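Local coordinates for invasion protein InvA (Salmonella enterica, PDB 2X49) that takes part in bacterial invasion of intestinal epithelial cells as a type III secretion export apparatus protein, represented here by its C-terminal domain, at residues 129-134 / 287-292; 67-72 / 137-142; 304-307 / 312-315; 283-288 / 328-333; 182-185 / 190-193. All coordinates share one frame; numbering follows the deposited sequence.

Interaction 1 of 5, residues 129-134 / 287-292; sequences LYHCLA and HKDLVL
His131 and Lys288 reach for each other from opposite directions, and the lysine ammonium arrives at the edge of the imidazole. Lys288 NZ donates to His131 ND1 over 2.6 Å, only 9° out of the ring plane, so the histidine serves as acceptor at this nitrogen. The lysine runs extended and then turns at its last torsion (chi4 74°), which brings NZ to the ND1 edge of the ring; Lys288 CD lies 3.5 Å from His131 ND1. Asp289 comes in obliquely, its carboxylate plane 24° from that of the ring and Asp289 OD1 3.5 Å from His131 CE1. Asp289 OD2 makes a weak, 3.3 Å salt bridge to Lys288 NZ; Arg79 is the stronger partner of OD2, and Arg123 makes a salt bridge with OD1. Glu128 also pairs with Lys288 NZ, so the buried ammonium sits among acids that probably offset the nearby arginines. Cys132 SG, which lies about 2 Å from a bound mercury ion, touches Lys288 CE, 3.8 Å away. The contact thus joins helix 125-139, packed against helix 27-39 and strand 66-72, to the short 3-10 turn that leads into strand 291-294 of the parallel sheet.

Interaction 2 of 5, residues 67-72 / 137-142; sequences RVEQFT and LARNVN
With chi1 161°, Val68 sends CG1 out beside its carbonyl carbon, toward the amide that Asn140 holds next to its own backbone N (chi1 -80°); the two come from opposite directions. The nearest pair is Val68 CG1 and Asn140 ND2, 4.1 Å apart, a loose van der Waals approach. Asn140 ND2 has a hydrogen bond to the main chain, to Thr136 O. Asn140 is the first residue to leave helical backbone angles after helix 125-139, and asparagine suits such a helix end because its short polar side chain can fold back on the last turn. The second approach joins Glu69 and Arg139. Here Glu69 CG lies at the edge of the guanidinium, near its plane, 4.4 Å from Arg139 NH2. The arginine leaves the helix stretched out, then bends at chi3 (82°) to bring this group across. Glu69 OE2 stays 4.7 Å from Arg139 NH2, too far for a salt bridge, and Glu69 OE1 makes a weak bond to Gln70 N. Asp312 is modelled as the salt-bridge partner of the guanidinium, though implausibly close. Val68 and Glu69 both face Leu61 of strand 58-63, a classic beta bulge, which explains how two successive residues of edge strand 66-72 can point toward the helix. Chemically, then, strand and helix end meet through grazing contacts of carbon with amide and guanidinium nitrogen and a long-range attraction of opposite charges that probably helps, while Asn140 and Arg139 have their polar partners elsewhere.

Interaction 3 of 5, residues 304-307 / 312-315; sequences KMIE and DLEV
Ile306, in the last turn of helix 299-306, packs onto Leu313 and Val315 within the beta-alpha-beta unit formed by strand 291-294, this helix and strand 314-317. The apolar contacts all pass through one methyl, Ile306 CD1. It meets Val315 CG2 tip to tip at 3.8 Å, and Leu313 CD2 at 4.2 Å. The isoleucine sets CG1 between its backbone N and carbonyl carbon (chi1 71°) and then extends (chi2 170°), which carries CD1 from the helix toward residues 313-315. Leu313 and Val315 alternate with Glu314, so their branched side chains face the helix while the acid's CB points away from it. Beta-branched valine suits the extended strand, and isoleucine gives the helix a reach long enough to meet it. Ile276 of helix 266-280 and Leu292 of strand 291-294 also touch Ile306, extending the buried layer between helix and sheet.

The charged groups belong to other pairings. Glu314 makes salt bridges through OE1 to Lys303 and through OE2 to Arg188, so this buried acid has a basic partner for each oxygen. Main chain and side chain also meet once: Ile306 CD1 rests 3.8 Å from Leu313 O, a plain van der Waals touch against the carbonyl oxygen.

Interaction 4 of 5, residues 283-288 / 328-333; sequences LLIAHK and NVIKTI
Leu283 meets Ile330 and Lys331, and Ile285 meets Ile330, without the help of any flat group: no ring, amide or carboxylate enters the contact, so there are no faces or edges to match, and methyls and methylenes do the touching. Leu283 CD2 lies against the lysine chain, 3.7 Å from Lys331 CD and 4.0 Å from Lys331 CB. The lysine starts with CG anti to its backbone N (chi1 -167°) and then kinks at chi2 (130°), laying its aliphatic part across the leucine. Its ammonium goes on to a salt bridge with Asp282 and a hydrogen bond to Lys279 O, which is why a residue with both an apolar chain and a charged tip fits at this partly exposed place. Strand 327-332 is an outermost strand of the four-stranded parallel sheet, paired with strand 236-240, and residues 283-288 belong to the connection that leaves helix 266-280 and leads to strand 291-294. Ile330 departs from extended geometry (psi -9°), so it and the next residue, Lys331, both point toward this connection. Leu290 adds another apolar neighbour to both Leu283 and Ile330, and Val239 of the adjoining strand touches Leu283. Ile330 CD1 is met by two methyls, one of a leucine and one of an isoleucine: Leu283 CD2 stands 4.3 Å from Ile330 CD1, and Ile285 CD1 stands 4.2 Å from that same methyl.

Interaction 5 of 5, residues 182-185 / 190-193; sequences QRLL and SVRN
Val191 fits its two methyls against Leu184 and Leu185, the last residues of helix 174-185. Its CB points toward the helix but makes no close approach itself; the touching begins one bond farther out. From CB, the CG1 branch lies beside the backbone N (chi1 -62°) and comes to 3.9 Å from Leu185 CG. The same methyl is 4.2 Å from Leu184 CD1, so CG1 bridges two successive leucines. The other branch, CG2, turns to the end of Leu185: it is 3.9 Å from Leu185 CD2 and equally 3.9 Å from Leu185 CD1, sitting against the fork of the leucine. Leu185 and Val191 cross at about a right angle, which lets a short branched residue lie against the broad end of a longer one. All three are buried, and Val41 touches both Leu185 and Val191, widening the apolar patch. A short branched valine can meet both leucines from a loop lying close to the helix.

Polar groups beside the valine shape the backbone. Ser190 OG accepts a hydrogen bond from Arg192 N, at 3.1 Å and an N-H...O angle of 165°, forming an ST turn. The guanidinium of Arg192 bonds to the backbone oxygens of Phe36 and Ile37. Asn193 follows at the N-cap position of helix 194-204, with OD1 weakly bonded to Leu196 N. The arrangement is that of a tight connection between two consecutive helices, in which an ST turn precedes the weakly bonded N-cap of the new helix while a hydrophobic residue of the loop packs back on the end of the old one.

From the N terminus, interaction 2 comes first, closing a loop from edge strand 66-72 to the end of helix 125-139. Interaction 1 starts on that helix, inside the loop, and runs on to 287-292, so the two cross; Phe71 touches Cys132 and Leu133. Interaction 5 is a local closure between the end of helix 174-185 and the loop leading to helix 194-204, nested within interaction 1. Interaction 4 opens where interaction 1 ends, sharing His287 and Lys288, and encloses interaction 3. Interactions 2 and 1 link the mixed sheet to the approach of the parallel sheet, 3 and 4 tie that sheet to its connections, and 5 stays in the helical middle, touching interaction 2.

Interaction 1 of 5, residues 129-134 / 287-292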
# COMPACT_ATOMS: atom_id res chain seq x y z
N LEU A 129 4.87 -2.18 -12.97
CA LEU A 129 5.20 -0.75 -12.88
C LEU A 129 4.01 -0.01 -12.26
O LEU A 129 4.16 0.79 -11.37
CB LEU A 129 5.48 -0.16 -14.25
CG LEU A 129 5.71 1.38 -14.27
CD1 LEU A 129 6.78 1.82 -13.31
CD2 LEU A 129 6.02 1.81 -15.68
N TYR A 130 2.84 -0.39 -12.71
CA TYR A 130 1.60 0.18 -12.13
C TYR A 130 1.52 -0.12 -10.63
O TYR A 130 1.24 0.78 -9.80
CB TYR A 130 0.34 -0.36 -12.79
CG TYR A 130 -0.88 0.06 -11.97
CD1 TYR A 130 -1.31 1.35 -11.98
CD2 TYR A 130 -1.58 -0.85 -11.21
CE1 TYR A 130 -2.38 1.76 -11.21
CE2 TYR A 130 -2.66 -0.45 -10.44
CZ TYR A 130 -3.06 0.86 -10.46
OH TYR A 130 -4.16 1.30 -9.69
N HIS A 131 1.79 -1.36 -10.25
CA HIS A 131 1.75 -1.72 -8.81
C HIS A 131 2.73 -0.90 -7.99
O HIS A 131 2.39 -0.34 -6.93
CB HIS A 131 1.99 -3.21 -8.59
CG HIS A 131 1.75 -3.68 -7.19
ND1 HIS A 131 2.51 -4.44 -6.37
CD2 HIS A 131 0.60 -3.39 -6.48
CE1 HIS A 131 1.81 -4.60 -5.19
NE2 HIS A 131 0.65 -3.97 -5.30
N CYS A 132 3.95 -0.80 -8.47
CA CYS A 132 5.01 -0.02 -7.80
C CYS A 132 4.53 1.42 -7.58
O CYS A 132 4.65 2.00 -6.48
CB CYS A 132 6.27 0.06 -8.65
SG CYS A 132 7.23 -1.45 -8.53
N LEU A 133 4.03 1.98 -8.66
CA LEU A 133 3.59 3.42 -8.64
C LEU A 133 2.41 3.61 -7.68
O LEU A 133 2.35 4.54 -6.86
CB LEU A 133 3.22 3.92 -10.02
CG LEU A 133 4.40 4.09 -10.93
CD1 LEU A 133 3.94 4.30 -12.38
CD2 LEU A 133 5.22 5.32 -10.51
N ALA A 134 1.49 2.67 -7.77
CA ALA A 134 0.27 2.76 -6.94
C ALA A 134 0.59 2.71 -5.47
O ALA A 134 0.03 3.47 -4.66
CB ALA A 134 -0.72 1.70 -7.30
N HIS A 287 8.47 -6.80 -0.34
CA HIS A 287 7.59 -6.35 0.75
C HIS A 287 6.24 -5.86 0.32
O HIS A 287 5.28 -6.08 1.05
CB HIS A 287 8.29 -5.29 1.63
CG HIS A 287 9.56 -5.78 2.22
ND1 HIS A 287 10.49 -4.95 2.81
CD2 HIS A 287 10.09 -7.03 2.26
CE1 HIS A 287 11.53 -5.67 3.20
NE2 HIS A 287 11.31 -6.93 2.88
N LYS A 288 6.16 -5.22 -0.85
CA LYS A 288 4.86 -4.69 -1.31
C LYS A 288 3.88 -5.79 -1.61
O LYS A 288 2.69 -5.55 -1.71
CB LYS A 288 4.93 -3.79 -2.54
CG LYS A 288 5.51 -4.41 -3.73
CD LYS A 288 5.51 -3.45 -4.96
CE LYS A 288 6.04 -4.14 -6.19
NZ LYS A 288 5.00 -5.08 -6.68
N ASP A 289 4.40 -7.01 -1.72
CA ASP A 289 3.60 -8.20 -2.12
C ASP A 289 3.27 -9.10 -0.95
O ASP A 289 2.71 -10.22 -1.09
CB ASP A 289 4.33 -8.98 -3.24
CG ASP A 289 4.40 -8.18 -4.57
OD1 ASP A 289 3.34 -7.79 -5.12
OD2 ASP A 289 5.52 -7.94 -5.07
N LEU A 290 3.66 -8.62 0.21
CA LEU A 290 3.42 -9.27 1.52
C LEU A 290 2.54 -8.46 2.41
O LEU A 290 2.36 -7.28 2.20
CB LEU A 290 4.75 -9.46 2.27
CG LEU A 290 5.74 -10.46 1.68
CD1 LEU A 290 7.12 -10.48 2.38
CD2 LEU A 290 5.18 -11.90 1.59
N VAL A 291 2.03 -9.11 3.44
CA VAL A 291 1.51 -8.37 4.61
C VAL A 291 2.06 -8.98 5.86
O VAL A 291 2.37 -10.18 5.94
CB VAL A 291 -0.03 -8.33 4.66
CG1 VAL A 291 -0.60 -7.51 3.44
CG2 VAL A 291 -0.61 -9.74 4.73
N LEU A 292 2.18 -8.14 6.88
CA LEU A 292 2.52 -8.62 8.22
C LEU A 292 1.21 -8.81 8.98
O LEU A 292 0.40 -7.99 8.92
CB LEU A 292 3.40 -7.60 8.93
CG LEU A 292 4.18 -7.95 10.15
CD1 LEU A 292 5.00 -9.25 9.98
CD2 LEU A 292 5.09 -6.74 10.33

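Interaction 2 of 5, residues 67-72 / 137-142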
# COMPACT_ATOMS: atom_id res chain seq x y z
N ARG A 67 12.37 14.10 -6.37
CA ARG A 67 12.49 12.65 -6.55
C ARG A 67 12.00 11.96 -5.30
O ARG A 67 12.46 12.25 -4.20
CB ARG A 67 13.94 12.25 -6.83
CG ARG A 67 14.43 12.67 -8.18
CD ARG A 67 15.96 12.68 -8.26
NE ARG A 67 16.41 12.08 -9.51
CZ ARG A 67 16.39 12.70 -10.69
NH1 ARG A 67 15.93 13.94 -10.80
NH2 ARG A 67 16.84 12.06 -11.76
N VAL A 68 11.08 11.04 -5.50
CA VAL A 68 10.48 10.24 -4.40
C VAL A 68 10.98 8.80 -4.41
O VAL A 68 11.36 8.21 -3.39
CB VAL A 68 8.96 10.27 -4.50
CG1 VAL A 68 8.32 9.14 -3.73
CG2 VAL A 68 8.45 11.65 -3.98
N GLU A 69 10.98 8.25 -5.60
CA GLU A 69 11.48 6.87 -5.79
C GLU A 69 11.95 6.63 -7.19
O GLU A 69 11.40 7.15 -8.14
CB GLU A 69 10.33 5.87 -5.54
CG GLU A 69 10.25 5.30 -4.14
CD GLU A 69 11.50 4.57 -3.73
OE1 GLU A 69 12.21 4.06 -4.63
OE2 GLU A 69 11.79 4.50 -2.52
N GLN A 70 12.96 5.80 -7.29
CA GLN A 70 13.41 5.29 -8.59
C GLN A 70 13.11 3.80 -8.60
O GLN A 70 13.55 3.04 -7.69
CB GLN A 70 14.90 5.56 -8.82
CG GLN A 70 15.42 5.14 -10.22
CD GLN A 70 16.79 5.74 -10.59
OE1 GLN A 70 17.14 6.86 -10.19
NE2 GLN A 70 17.56 5.01 -11.38
N PHE A 71 12.42 3.41 -9.67
CA PHE A 71 11.98 2.03 -9.90
C PHE A 71 12.79 1.39 -11.02
O PHE A 71 13.16 2.00 -12.00
CB PHE A 71 10.50 1.98 -10.32
CG PHE A 71 9.54 2.67 -9.37
CD1 PHE A 71 8.90 1.95 -8.36
CD2 PHE A 71 9.27 4.00 -9.46
CE1 PHE A 71 7.97 2.51 -7.49
CE2 PHE A 71 8.38 4.61 -8.57
CZ PHE A 71 7.75 3.88 -7.55
N THR A 72 13.03 0.11 -10.87
CA THR A 72 13.59 -0.71 -11.94
C THR A 72 12.51 -1.64 -12.48
O THR A 72 11.91 -2.38 -11.74
CB THR A 72 14.73 -1.54 -11.37
OG1 THR A 72 15.75 -0.64 -10.88
CG2 THR A 72 15.29 -2.57 -12.36
N LEU A 137 2.21 5.95 -4.46
CA LEU A 137 1.24 7.08 -4.52
C LEU A 137 0.23 7.01 -3.38
O LEU A 137 -0.11 8.04 -2.82
CB LEU A 137 0.57 7.19 -5.87
CG LEU A 137 1.49 7.69 -6.96
CD1 LEU A 137 0.94 7.43 -8.37
CD2 LEU A 137 1.80 9.18 -6.83
N ALA A 138 -0.22 5.81 -3.05
CA ALA A 138 -1.13 5.62 -1.88
C ALA A 138 -0.48 6.18 -0.63
O ALA A 138 -1.10 6.91 0.15
CB ALA A 138 -1.49 4.12 -1.67
N ARG A 139 0.77 5.84 -0.40
CA ARG A 139 1.50 6.26 0.81
C ARG A 139 1.57 7.79 0.93
O ARG A 139 1.60 8.38 2.02
CB ARG A 139 2.91 5.65 0.83
CG ARG A 139 3.81 6.02 1.94
CD ARG A 139 4.98 5.02 1.93
NE ARG A 139 6.06 5.32 0.98
CZ ARG A 139 6.50 4.49 0.04
NH1 ARG A 139 5.95 3.30 -0.13
NH2 ARG A 139 7.50 4.86 -0.75
N ASN A 140 1.60 8.41 -0.23
CA ASN A 140 1.87 9.85 -0.39
C ASN A 140 0.56 10.60 -0.67
O ASN A 140 0.53 11.71 -1.19
CB ASN A 140 2.92 10.11 -1.48
CG ASN A 140 4.31 9.88 -0.99
OD1 ASN A 140 4.90 10.72 -0.30
ND2 ASN A 140 4.91 8.78 -1.42
N VAL A 141 -0.51 9.97 -0.24
CA VAL A 141 -1.88 10.47 -0.50
C VAL A 141 -2.10 11.94 -0.09
O VAL A 141 -2.81 12.69 -0.77
CB VAL A 141 -2.95 9.57 0.17
CG1 VAL A 141 -2.79 9.50 1.66
CG2 VAL A 141 -4.35 10.10 -0.20
N ASN A 142 -1.44 12.36 0.97
CA ASN A 142 -1.66 13.71 1.50
C ASN A 142 -1.18 14.81 0.53
O ASN A 142 -1.48 15.99 0.68
CB ASN A 142 -1.05 13.91 2.91
CG ASN A 142 -1.81 13.13 4.01
OD1 ASN A 142 -2.19 11.89 3.73
ND2 ASN A 142 -1.97 13.64 5.13

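Interaction 3 of 5, residues 304-307 / 312-315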
# COMPACT_ATOMS: atom_id res chain seq x y z
N LYS A 304 3.36 1.83 12.77
CA LYS A 304 4.08 3.09 13.04
C LYS A 304 5.55 2.87 13.30
O LYS A 304 6.42 3.64 12.87
CB LYS A 304 3.45 3.88 14.21
CG LYS A 304 3.99 5.32 14.40
CD LYS A 304 3.08 6.15 15.31
CE LYS A 304 3.26 7.66 15.08
NZ LYS A 304 4.02 8.32 16.20
N MET A 305 5.85 1.76 13.97
CA MET A 305 7.22 1.46 14.31
C MET A 305 8.09 1.12 13.09
O MET A 305 9.22 1.61 12.96
CB MET A 305 7.25 0.35 15.38
CG MET A 305 8.49 -0.41 15.37
SD MET A 305 8.79 -0.90 17.07
CE MET A 305 8.85 0.73 17.79
N ILE A 306 7.54 0.36 12.17
CA ILE A 306 8.36 -0.21 11.06
C ILE A 306 8.37 0.61 9.80
O ILE A 306 9.19 0.37 8.91
CB ILE A 306 7.92 -1.65 10.67
CG1 ILE A 306 6.58 -1.63 9.96
CG2 ILE A 306 8.01 -2.59 11.86
CD1 ILE A 306 6.17 -2.98 9.32
N GLU A 307 7.51 1.59 9.75
CA GLU A 307 7.22 2.27 8.45
C GLU A 307 8.32 3.19 7.96
O GLU A 307 8.40 3.50 6.79
CB GLU A 307 5.91 3.04 8.44
CG GLU A 307 5.90 4.23 9.30
CD GLU A 307 4.55 4.92 9.32
OE1 GLU A 307 3.63 4.42 8.65
OE2 GLU A 307 4.41 5.97 10.00
N ASP A 312 6.80 -0.02 2.69
CA ASP A 312 5.94 -0.73 1.76
C ASP A 312 5.39 -2.00 2.33
O ASP A 312 4.69 -2.73 1.64
CB ASP A 312 6.73 -1.02 0.47
CG ASP A 312 7.15 0.25 -0.25
OD1 ASP A 312 6.45 1.29 -0.14
OD2 ASP A 312 8.20 0.23 -0.91
N LEU A 313 5.66 -2.21 3.60
CA LEU A 313 5.15 -3.44 4.29
C LEU A 313 3.91 -3.14 5.11
O LEU A 313 4.00 -2.61 6.21
CB LEU A 313 6.24 -4.08 5.17
CG LEU A 313 5.93 -5.39 5.87
CD1 LEU A 313 5.39 -6.45 4.89
CD2 LEU A 313 7.22 -5.88 6.54
N GLU A 314 2.75 -3.48 4.58
CA GLU A 314 1.50 -3.21 5.33
C GLU A 314 1.30 -4.29 6.41
O GLU A 314 1.87 -5.39 6.41
CB GLU A 314 0.30 -3.05 4.46
CG GLU A 314 0.45 -2.01 3.34
CD GLU A 314 0.92 -0.61 3.74
OE1 GLU A 314 0.74 -0.20 4.91
OE2 GLU A 314 1.48 0.10 2.86
N VAL A 315 0.54 -3.84 7.41
CA VAL A 315 0.28 -4.63 8.62
C VAL A 315 -1.23 -4.77 8.79
O VAL A 315 -1.93 -3.80 8.91
CB VAL A 315 0.92 -3.98 9.89
CG1 VAL A 315 0.76 -4.93 11.06
CG2 VAL A 315 2.43 -3.55 9.67

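Interaction 4 of 5, residues 283-288 / 328-333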
# COMPACT_ATOMS: atom_id res chain seq x y z
N LEU A 283 14.15 -12.85 2.98
CA LEU A 283 12.88 -13.01 2.18
C LEU A 283 13.12 -12.79 0.70
O LEU A 283 13.88 -11.89 0.29
CB LEU A 283 11.76 -12.08 2.62
CG LEU A 283 11.39 -12.20 4.08
CD1 LEU A 283 10.26 -11.26 4.40
CD2 LEU A 283 11.04 -13.68 4.32
N LEU A 284 12.44 -13.62 -0.10
CA LEU A 284 12.57 -13.57 -1.57
C LEU A 284 11.33 -13.06 -2.29
O LEU A 284 11.31 -12.97 -3.54
CB LEU A 284 12.90 -14.95 -2.15
CG LEU A 284 14.19 -15.58 -1.68
CD1 LEU A 284 14.37 -16.90 -2.42
CD2 LEU A 284 15.38 -14.66 -1.97
N ILE A 285 10.32 -12.76 -1.49
CA ILE A 285 9.13 -12.05 -1.96
C ILE A 285 9.20 -10.58 -1.50
O ILE A 285 9.42 -10.29 -0.35
CB ILE A 285 7.85 -12.75 -1.49
CG1 ILE A 285 7.83 -14.18 -2.07
CG2 ILE A 285 6.63 -12.00 -1.88
CD1 ILE A 285 6.51 -14.87 -1.81
N ALA A 286 9.06 -9.67 -2.46
CA ALA A 286 9.14 -8.21 -2.16
C ALA A 286 8.11 -7.79 -1.14
O ALA A 286 7.01 -8.31 -1.09
CB ALA A 286 8.95 -7.39 -3.42
N HIS A 287 8.47 -6.80 -0.34
CA HIS A 287 7.59 -6.35 0.75
C HIS A 287 6.24 -5.86 0.32
O HIS A 287 5.28 -6.08 1.05
CB HIS A 287 8.29 -5.29 1.63
CG HIS A 287 9.56 -5.78 2.22
ND1 HIS A 287 10.49 -4.95 2.81
CD2 HIS A 287 10.09 -7.03 2.26
CE1 HIS A 287 11.53 -5.67 3.20
NE2 HIS A 287 11.31 -6.93 2.88
N LYS A 288 6.16 -5.22 -0.85
CA LYS A 288 4.86 -4.69 -1.31
C LYS A 288 3.88 -5.79 -1.61
O LYS A 288 2.69 -5.55 -1.71
CB LYS A 288 4.93 -3.79 -2.54
CG LYS A 288 5.51 -4.41 -3.73
CD LYS A 288 5.51 -3.45 -4.96
CE LYS A 288 6.04 -4.14 -6.19
NZ LYS A 288 5.00 -5.08 -6.68
N ASN A 328 -0.80 -17.98 2.78
CA ASN A 328 0.52 -18.59 2.80
C ASN A 328 1.43 -17.80 3.71
O ASN A 328 1.91 -16.74 3.34
CB ASN A 328 1.09 -18.59 1.39
CG ASN A 328 2.50 -19.15 1.32
OD1 ASN A 328 2.96 -19.79 2.26
ND2 ASN A 328 3.18 -18.92 0.21
N VAL A 329 1.66 -18.32 4.90
CA VAL A 329 2.62 -17.70 5.84
C VAL A 329 4.03 -18.19 5.53
O VAL A 329 4.33 -19.35 5.72
CB VAL A 329 2.30 -18.04 7.33
CG1 VAL A 329 3.41 -17.49 8.23
CG2 VAL A 329 0.96 -17.47 7.74
N ILE A 330 4.84 -17.29 4.99
CA ILE A 330 6.21 -17.64 4.51
C ILE A 330 7.32 -17.53 5.56
O ILE A 330 8.44 -18.00 5.39
CB ILE A 330 6.60 -16.86 3.24
CG1 ILE A 330 6.85 -15.38 3.54
CG2 ILE A 330 5.55 -17.05 2.14
CD1 ILE A 330 7.34 -14.60 2.30
N LYS A 331 6.95 -16.94 6.68
CA LYS A 331 7.91 -16.59 7.72
C LYS A 331 7.25 -16.02 8.97
O LYS A 331 6.22 -15.37 8.89
CB LYS A 331 8.94 -15.56 7.18
CG LYS A 331 10.10 -15.43 8.12
CD LYS A 331 11.40 -15.57 7.43
CE LYS A 331 12.49 -15.63 8.43
NZ LYS A 331 13.68 -15.04 7.83
N THR A 332 7.89 -16.28 10.10
CA THR A 332 7.51 -15.65 11.40
C THR A 332 8.61 -14.75 11.94
O THR A 332 9.79 -15.08 11.90
CB THR A 332 7.16 -16.73 12.46
OG1 THR A 332 6.03 -17.49 12.02
CG2 THR A 332 6.79 -16.09 13.81
N ILE A 333 8.22 -13.57 12.39
CA ILE A 333 9.17 -12.62 13.03
C ILE A 333 9.40 -12.92 14.51
O ILE A 333 8.47 -12.90 15.32
CB ILE A 333 8.75 -11.16 12.85
CG1 ILE A 333 8.92 -10.78 11.38
CG2 ILE A 333 9.61 -10.26 13.74
CD1 ILE A 333 8.26 -9.50 10.98

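Interaction 5 of 5, residues 182-185 / 190-193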
# COMPACT_ATOMS: atom_id res chain seq x y z
N GLN A 182 -7.77 9.81 4.50
CA GLN A 182 -6.32 9.88 4.24
C GLN A 182 -5.57 8.75 4.94
O GLN A 182 -4.65 8.16 4.39
CB GLN A 182 -5.70 11.23 4.66
CG GLN A 182 -6.00 12.38 3.82
CD GLN A 182 -5.42 13.65 4.43
OE1 GLN A 182 -5.39 13.79 5.66
NE2 GLN A 182 -4.94 14.57 3.59
N ARG A 183 -6.00 8.49 6.17
CA ARG A 183 -5.34 7.47 6.98
C ARG A 183 -5.60 6.07 6.45
O ARG A 183 -4.74 5.20 6.51
CB ARG A 183 -5.61 7.66 8.47
CG ARG A 183 -4.90 8.90 9.04
CD ARG A 183 -5.35 9.26 10.48
NE ARG A 183 -4.67 10.49 10.96
CZ ARG A 183 -3.41 10.52 11.36
NH1 ARG A 183 -2.72 9.40 11.41
NH2 ARG A 183 -2.84 11.65 11.74
N LEU A 184 -6.76 5.87 5.85
CA LEU A 184 -7.10 4.58 5.19
C LEU A 184 -6.22 4.41 3.93
O LEU A 184 -5.48 3.46 3.80
CB LEU A 184 -8.58 4.47 4.85
CG LEU A 184 -9.49 4.41 6.05
CD1 LEU A 184 -10.93 4.53 5.54
CD2 LEU A 184 -9.20 3.11 6.84
N LEU A 185 -6.23 5.44 3.10
CA LEU A 185 -5.53 5.39 1.80
C LEU A 185 -4.06 5.25 2.00
O LEU A 185 -3.40 4.57 1.23
CB LEU A 185 -5.84 6.64 0.97
CG LEU A 185 -7.26 6.76 0.43
CD1 LEU A 185 -7.67 8.21 0.09
CD2 LEU A 185 -7.41 5.89 -0.80
N SER A 190 -8.67 1.03 0.08
CA SER A 190 -9.49 1.79 -0.85
C SER A 190 -10.63 2.50 -0.16
O SER A 190 -11.20 1.98 0.82
CB SER A 190 -10.11 0.86 -1.94
OG SER A 190 -10.98 1.52 -2.81
N VAL A 191 -10.98 3.65 -0.69
CA VAL A 191 -12.15 4.42 -0.22
C VAL A 191 -13.28 4.45 -1.22
O VAL A 191 -14.20 5.27 -1.15
CB VAL A 191 -11.80 5.81 0.28
CG1 VAL A 191 -10.87 5.68 1.50
CG2 VAL A 191 -11.21 6.71 -0.81
N ARG A 192 -13.20 3.56 -2.20
CA ARG A 192 -14.27 3.43 -3.20
C ARG A 192 -15.66 3.17 -2.60
O ARG A 192 -16.64 3.69 -3.07
CB ARG A 192 -13.96 2.34 -4.23
CG ARG A 192 -15.05 2.23 -5.27
CD ARG A 192 -14.56 1.55 -6.54
NE ARG A 192 -13.92 2.53 -7.42
CZ ARG A 192 -14.56 3.45 -8.11
NH1 ARG A 192 -15.89 3.48 -8.08
NH2 ARG A 192 -13.90 4.34 -8.86
N ASN A 193 -15.68 2.34 -1.57
CA ASN A 193 -16.97 1.98 -0.93
C ASN A 193 -17.34 2.98 0.15
O ASN A 193 -17.31 2.68 1.35
CB ASN A 193 -16.94 0.58 -0.37
CG ASN A 193 -18.33 0.03 -0.18
OD1 ASN A 193 -19.32 0.80 -0.10
ND2 ASN A 193 -18.44 -1.30 -0.15